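Local structure of ORF131 protein (2WTP) at residues 103-108 with 118-123; 55-60 with 80-85. The protein binds copper and probably takes part in heavy-metal resistance, changing conformation as copper is taken up. All coordinates share one frame; numbering follows the deposited sequence. Where two conformers were deposited one is given.

Contact 1 of 2, residues 103-108 with 118-123; sequences VDLGLL and VRVYID. With MG (magnesium ion), chain F; CU (copper (II) ion), chain O.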
loop_
_atom_site.group_PDB
_atom_site.type_symbol
_atom_site.label_atom_id
_atom_site.label_comp_id
_atom_site.label_asym_id
_atom_site.label_seq_id
_atom_site.Cartn_x
_atom_site.Cartn_y
_atom_site.Cartn_z
ATOM N N VAL A 103 1.872 -4.859 -11.476
ATOM C CA VAL A 103 1.739 -6.268 -11.859
ATOM C C VAL A 103 0.587 -6.884 -11.127
ATOM O O VAL A 103 0.311 -6.475 -9.978
ATOM C CB VAL A 103 3.110 -7.012 -11.614
ATOM C CG1 VAL A 103 3.507 -7.007 -10.145
ATOM C CG2 VAL A 103 3.025 -8.465 -12.170
ATOM N N ASP A 104 -0.043 -7.913 -11.703
ATOM C CA ASP A 104 -1.105 -8.581 -10.929
ATOM C C ASP A 104 -0.535 -9.467 -9.873
ATOM O O ASP A 104 0.290 -10.329 -10.211
ATOM C CB ASP A 104 -2.013 -9.398 -11.893
ATOM C CG ASP A 104 -3.369 -9.754 -11.207
ATOM O OD1 ASP A 104 -3.395 -10.592 -10.310
ATOM O OD2 ASP A 104 -4.385 -9.129 -11.512
ATOM N N LEU A 105 -1.021 -9.384 -8.623
ATOM C CA LEU A 105 -0.449 -10.202 -7.551
ATOM C C LEU A 105 -0.702 -11.678 -7.891
ATOM O O LEU A 105 0.029 -12.556 -7.399
ATOM C CB LEU A 105 -1.198 -9.820 -6.265
ATOM C CG LEU A 105 -0.632 -10.445 -4.951
ATOM C CD1 LEU A 105 0.782 -9.971 -4.682
ATOM C CD2 LEU A 105 -1.635 -10.161 -3.757
ATOM N N GLY A 106 -1.772 -12.015 -8.602
ATOM C CA GLY A 106 -2.091 -13.419 -8.928
ATOM C C GLY A 106 -1.057 -14.068 -9.844
ATOM O O GLY A 106 -1.055 -15.308 -9.948
ATOM N N LEU A 107 -0.237 -13.273 -10.507
ATOM C CA LEU A 107 0.858 -13.811 -11.333
ATOM C C LEU A 107 2.106 -14.000 -10.491
ATOM O O LEU A 107 2.876 -14.924 -10.723
ATOM C CB LEU A 107 1.166 -12.886 -12.526
ATOM C CG LEU A 107 -0.112 -12.808 -13.352
ATOM C CD1 LEU A 107 0.180 -11.887 -14.586
ATOM C CD2 LEU A 107 -0.577 -14.195 -13.916
ATOM N N LEU A 108 2.309 -13.160 -9.485
ATOM C CA LEU A 108 3.405 -13.360 -8.521
ATOM C C LEU A 108 3.192 -14.545 -7.618
ATOM O O LEU A 108 4.137 -15.270 -7.255
ATOM C CB LEU A 108 3.608 -12.120 -7.614
ATOM C CG LEU A 108 3.794 -10.791 -8.367
ATOM C CD1 LEU A 108 4.137 -9.738 -7.359
ATOM C CD2 LEU A 108 4.766 -10.851 -9.559
ATOM N N VAL A 118 -5.777 -8.435 -7.823
ATOM C CA VAL A 118 -5.235 -7.383 -7.003
ATOM C C VAL A 118 -3.994 -6.841 -7.736
ATOM O O VAL A 118 -3.079 -7.667 -8.061
ATOM C CB VAL A 118 -4.808 -7.915 -5.682
ATOM C CG1 VAL A 118 -4.196 -6.765 -4.823
ATOM C CG2 VAL A 118 -6.048 -8.511 -4.935
ATOM N N ARG A 119 -3.913 -5.585 -8.038
ATOM C CA ARG A 119 -2.775 -5.033 -8.789
ATOM C C ARG A 119 -1.810 -4.413 -7.817
ATOM O O ARG A 119 -2.209 -3.682 -6.907
ATOM C CB ARG A 119 -3.281 -4.040 -9.796
ATOM C CG ARG A 119 -2.197 -3.738 -10.814
ATOM C CD ARG A 119 -2.737 -3.354 -12.209
ATOM N NE ARG A 119 -3.039 -4.564 -12.883
ATOM C CZ ARG A 119 -2.150 -5.255 -13.628
ATOM N NH1 ARG A 119 -2.578 -6.413 -14.093
ATOM N NH2 ARG A 119 -0.911 -4.846 -13.847
ATOM N N VAL A 120 -0.539 -4.756 -7.947
ATOM C CA VAL A 120 0.496 -4.104 -7.109
ATOM C C VAL A 120 1.143 -2.982 -7.896
ATOM O O VAL A 120 1.664 -3.199 -8.991
ATOM C CB VAL A 120 1.586 -5.125 -6.775
ATOM C CG1 VAL A 120 2.598 -4.470 -5.786
ATOM C CG2 VAL A 120 0.910 -6.331 -6.086
ATOM N N TYR A 121 1.077 -1.755 -7.372
ATOM C CA TYR A 121 1.705 -0.594 -8.010
ATOM C C TYR A 121 3.088 -0.456 -7.394
ATOM O O TYR A 121 3.177 -0.192 -6.183
ATOM C CB TYR A 121 0.808 0.615 -7.693
ATOM C CG TYR A 121 1.213 1.820 -8.483
ATOM C CD1 TYR A 121 0.419 2.269 -9.529
ATOM C CD2 TYR A 121 2.380 2.533 -8.148
ATOM C CE1 TYR A 121 0.803 3.370 -10.267
ATOM C CE2 TYR A 121 2.771 3.721 -8.907
ATOM C CZ TYR A 121 1.936 4.043 -9.983
ATOM O OH TYR A 121 2.289 5.179 -10.694
ATOM N N ILE A 122 4.129 -0.540 -8.184
ATOM C CA ILE A 122 5.530 -0.545 -7.717
ATOM C C ILE A 122 6.140 0.820 -8.065
ATOM O O ILE A 122 6.211 1.226 -9.224
ATOM C CB ILE A 122 6.391 -1.684 -8.392
ATOM C CG1 ILE A 122 5.718 -3.049 -8.136
ATOM C CG2 ILE A 122 7.746 -1.586 -7.715
ATOM C CD1 ILE A 122 6.187 -4.150 -9.159
ATOM N N ASP A 123 6.500 1.605 -7.052
ATOM C CA ASP A 123 7.110 2.896 -7.288
ATOM C C ASP A 123 8.543 2.733 -7.786
ATOM O O ASP A 123 9.247 1.778 -7.478
ATOM C CB ASP A 123 7.170 3.576 -5.938
ATOM C CG ASP A 123 7.686 4.978 -5.977
ATOM O OD1 ASP A 123 7.285 5.731 -6.860
ATOM O OD2 ASP A 123 8.386 5.342 -5.043
HETATM MG MG MG F . 6.482 7.705 -7.107
HETATM CU CU CU O . 8.985 7.347 -5.047
HETATM O O HOH W 1 -5.136 -7.777 -13.655
HETATM O O HOH W 2 7.234 7.712 -8.986
HETATM O O HOH W 3 5.116 7.960 -9.240
HETATM O O HOH W 4 4.780 6.790 -7.613
HETATM O O HOH W 5 8.017 9.255 -6.711
HETATM O O HOH W 6 5.200 9.507 -7.102
#
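The guanidinium of R119 lies across the backbone of the facing strand: one of its faces rests on D104 N and V103 C, both beneath its rim, with D104 N about 3.5 Å from the plane. At its edge, in plane, a water accepts from NH1 and donates to D104 OD2. The carboxylate is only a near opposite charge, because OD2 stands 4.2 Å from R119 NH1 and well out of the guanidinium plane; the water joins the two. NH2 is hydrogen-bonded to S102 OG. The chain is extended through chi1 and chi2; chi3 (-82°) then bends NE off that line and chi4 (-88°) turns CZ, leaving the guanidinium over the strand. Arginine suits this exposed side, where its charge keeps water and polar partners.

Beneath, V103 and V120 form an antiparallel hydrogen-bonded pair. V120 N donates to V103 O at 2.8 Å, and V103 N returns a bond to V120 O. Where the strand turns into helix 105-108, L105 N meets V118 O at 2.7 Å, almost perfectly straight (179°). D104 caps that helix: its OD1 accepts from G106 N through the anti lone pair and also from G117 N, a task for which a short carboxylate is well fitted.

On the face that carries V103, V120 and I122, beta-branched residues suited to a buried strand, V103 CG1 touches I122 CD1 at 4.0 Å. L105, from the helix's first turn, reaches V120 CG2 with CD1 at 3.9 Å. D123 bridges two metals, OD1 to magnesium and OD2 to copper, which D123 of the second subunit also binds. Strand 119-123 lies between 101-104 and 72-76, while helix 37-49 packs on V103 and L107, and F94 of strand 88-94 on V120 and I122.

Contact 2 of 2, residues 55-60 with 80-85; sequences AGQSQA and TVAFRA
T80 turns its methyl toward the loop: CG2 meets A55 CB at 3.6 Å and lies nearly as close to Q59 O. The first torsion explains this division of labour. With chi1 at -61°, OG1 sits beside the backbone N and CG2 stands anti to it, so the methyl faces segment 55-60 while the hydroxyl is hydrogen-bonded to T93 OG1 of strand 88-94. Threonine therefore fits a partly exposed strand start, giving one branch to apolar contact and the other to a polar neighbour.

Two residues on, A82 presents its single methyl to A60, the CB atoms 3.7 Å apart. A60 CB also lies 3.6 Å from A82 N, and with groups this small the chain leaving the short 3-10 segment 57-59 can come close to the strand. Q57 reaches the same neighbourhood with the aliphatic part of its side chain. Its CG, anti to the backbone N (chi1 179°), comes within 4.3 Å of A82 CB, and I89 of strand 88-94 also touches Q57. Q59 meets T80 chiefly through its backbone carbonyl, while the end of its side chain leads away from the strand, as befits an exposed amide.

Within 55-60 the turn is held by its own bonds, Q59 N to G56 O and A60 N to Q57 O. A60 lies beside the start of the strand, its CA 3.3 Å from T80 O in a CH-O contact. T80 and A82 are joined by backbone hydrogen bonds to S61 and R62, respectively, just beyond residue 60.

Since no conventional hydrogen bond links the two segments themselves, their union rests on small apolar groups, a glutamine methylene, a carbonyl and one CA-H...O contact: shape fit does the work, and neighbouring residues supply the directional bonds.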
loop_
_atom_site.group_PDB
_atom_site.type_symbol
_atom_site.label_atom_id
_atom_site.label_comp_id
_atom_site.label_asym_id
_atom_site.label_seq_id
_atom_site.Cartn_x
_atom_site.Cartn_y
_atom_site.Cartn_z
ATOM N N ALA A 55 10.259 -14.272 -1.415
ATOM C CA ALA A 55 10.946 -13.937 -0.186
ATOM C C ALA A 55 10.379 -14.722 0.957
ATOM O O ALA A 55 9.303 -15.288 0.826
ATOM C CB ALA A 55 10.664 -12.419 0.116
ATOM N N GLY A 56 11.132 -14.717 2.070
ATOM C CA GLY A 56 10.557 -15.283 3.306
ATOM C C GLY A 56 9.819 -14.255 4.159
ATOM O O GLY A 56 10.226 -13.087 4.210
ATOM N N GLN A 57 8.715 -14.679 4.794
ATOM C CA GLN A 57 8.026 -13.810 5.704
ATOM C C GLN A 57 8.864 -13.202 6.784
ATOM O O GLN A 57 8.567 -12.032 7.196
ATOM C CB GLN A 57 6.831 -14.591 6.277
ATOM C CG GLN A 57 6.004 -13.834 7.281
ATOM C CD GLN A 57 5.101 -14.757 8.110
ATOM O OE1 GLN A 57 4.873 -15.967 7.766
ATOM N NE2 GLN A 57 4.616 -14.190 9.246
ATOM N N SER A 58 9.948 -13.892 7.186
ATOM C CA SER A 58 10.765 -13.315 8.243
ATOM C C SER A 58 11.541 -12.077 7.836
ATOM O O SER A 58 12.090 -11.377 8.684
ATOM C CB SER A 58 11.722 -14.409 8.769
ATOM O OG SER A 58 12.648 -14.708 7.759
ATOM N N GLN A 59 11.595 -11.764 6.536
ATOM C CA GLN A 59 12.261 -10.557 6.054
ATOM C C GLN A 59 11.273 -9.456 5.632
ATOM O O GLN A 59 11.718 -8.419 5.185
ATOM C CB GLN A 59 13.189 -10.948 4.874
ATOM C CG GLN A 59 14.427 -11.705 5.430
ATOM C CD GLN A 59 15.336 -10.851 6.287
ATOM O OE1 GLN A 59 15.757 -9.783 5.824
ATOM N NE2 GLN A 59 15.658 -11.323 7.482
ATOM N N ALA A 60 9.985 -9.745 5.742
ATOM C CA ALA A 60 9.021 -8.729 5.295
ATOM C C ALA A 60 8.862 -7.641 6.330
ATOM O O ALA A 60 8.834 -7.887 7.534
ATOM C CB ALA A 60 7.667 -9.439 5.076
ATOM N N THR A 80 10.193 -5.670 0.752
ATOM C CA THR A 80 9.839 -7.063 0.960
ATOM C C THR A 80 8.536 -7.041 1.762
ATOM O O THR A 80 8.451 -6.508 2.857
ATOM C CB THR A 80 10.897 -7.869 1.741
ATOM O OG1 THR A 80 12.113 -7.846 0.977
ATOM C CG2 THR A 80 10.440 -9.333 1.889
ATOM N N VAL A 81 7.492 -7.606 1.159
ATOM C CA VAL A 81 6.093 -7.523 1.672
ATOM C C VAL A 81 5.551 -8.896 1.743
ATOM O O VAL A 81 5.737 -9.713 0.779
ATOM C CB VAL A 81 5.212 -6.687 0.675
ATOM C CG1 VAL A 81 3.808 -6.599 1.207
ATOM C CG2 VAL A 81 5.787 -5.254 0.522
ATOM N N ALA A 82 4.858 -9.199 2.825
ATOM C CA ALA A 82 4.150 -10.475 2.902
ATOM C C ALA A 82 2.682 -10.249 2.684
ATOM O O ALA A 82 2.133 -9.149 3.008
ATOM C CB ALA A 82 4.397 -11.102 4.313
ATOM N N PHE A 83 2.070 -11.186 1.959
ATOM C CA PHE A 83 0.652 -11.085 1.658
ATOM C C PHE A 83 -0.063 -12.251 2.299
ATOM O O PHE A 83 0.413 -13.399 2.209
ATOM C CB PHE A 83 0.470 -11.162 0.143
ATOM C CG PHE A 83 1.040 -9.955 -0.609
ATOM C CD1 PHE A 83 0.269 -8.830 -0.834
ATOM C CD2 PHE A 83 2.404 -9.936 -0.989
ATOM C CE1 PHE A 83 0.821 -7.721 -1.561
ATOM C CE2 PHE A 83 2.956 -8.862 -1.657
ATOM C CZ PHE A 83 2.158 -7.727 -1.932
ATOM N N ARG A 84 -1.165 -11.964 2.932
ATOM C CA ARG A 84 -1.905 -12.955 3.744
ATOM C C ARG A 84 -3.288 -13.206 3.170
ATOM O O ARG A 84 -4.011 -12.252 2.903
ATOM C CB ARG A 84 -2.010 -12.404 5.190
ATOM C CG ARG A 84 -3.104 -13.069 6.097
ATOM C CD ARG A 84 -2.905 -12.802 7.724
ATOM N NE ARG A 84 -2.874 -14.145 8.425
ATOM C CZ ARG A 84 -1.805 -14.712 8.933
ATOM N NH1 ARG A 84 -0.687 -14.023 9.007
ATOM N NH2 ARG A 84 -1.840 -15.948 9.435
ATOM N N ALA A 85 -3.646 -14.486 3.041
ATOM C CA ALA A 85 -5.047 -14.875 2.805
ATOM C C ALA A 85 -5.373 -15.906 3.870
ATOM O O ALA A 85 -4.787 -16.973 3.898
ATOM C CB ALA A 85 -5.164 -15.528 1.403
#

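How the contacts relate
Contact 1 is the deeper of the two, near the centre of the chain, whereas contact 2 is partly buried, with the exposed glutamines Q57 and Q59 at its surface. They lie in different sheets: contact 1 pairs strand 119-123 with strand 101-104 and the helix that follows, while contact 2 sets a loop against strand 80-85 of the other sheet. Backbone hydrogen bonds, branched aliphatic side chains and a water-bridged D104-R119 pair hold the first; small methyl groups and a CH-O approach mark the second. Their centres are about 14 Å apart, yet L105 CD2 packs 3.7 Å from F83 CD1, an apolar junction between helix 105-108 and strand 80-85.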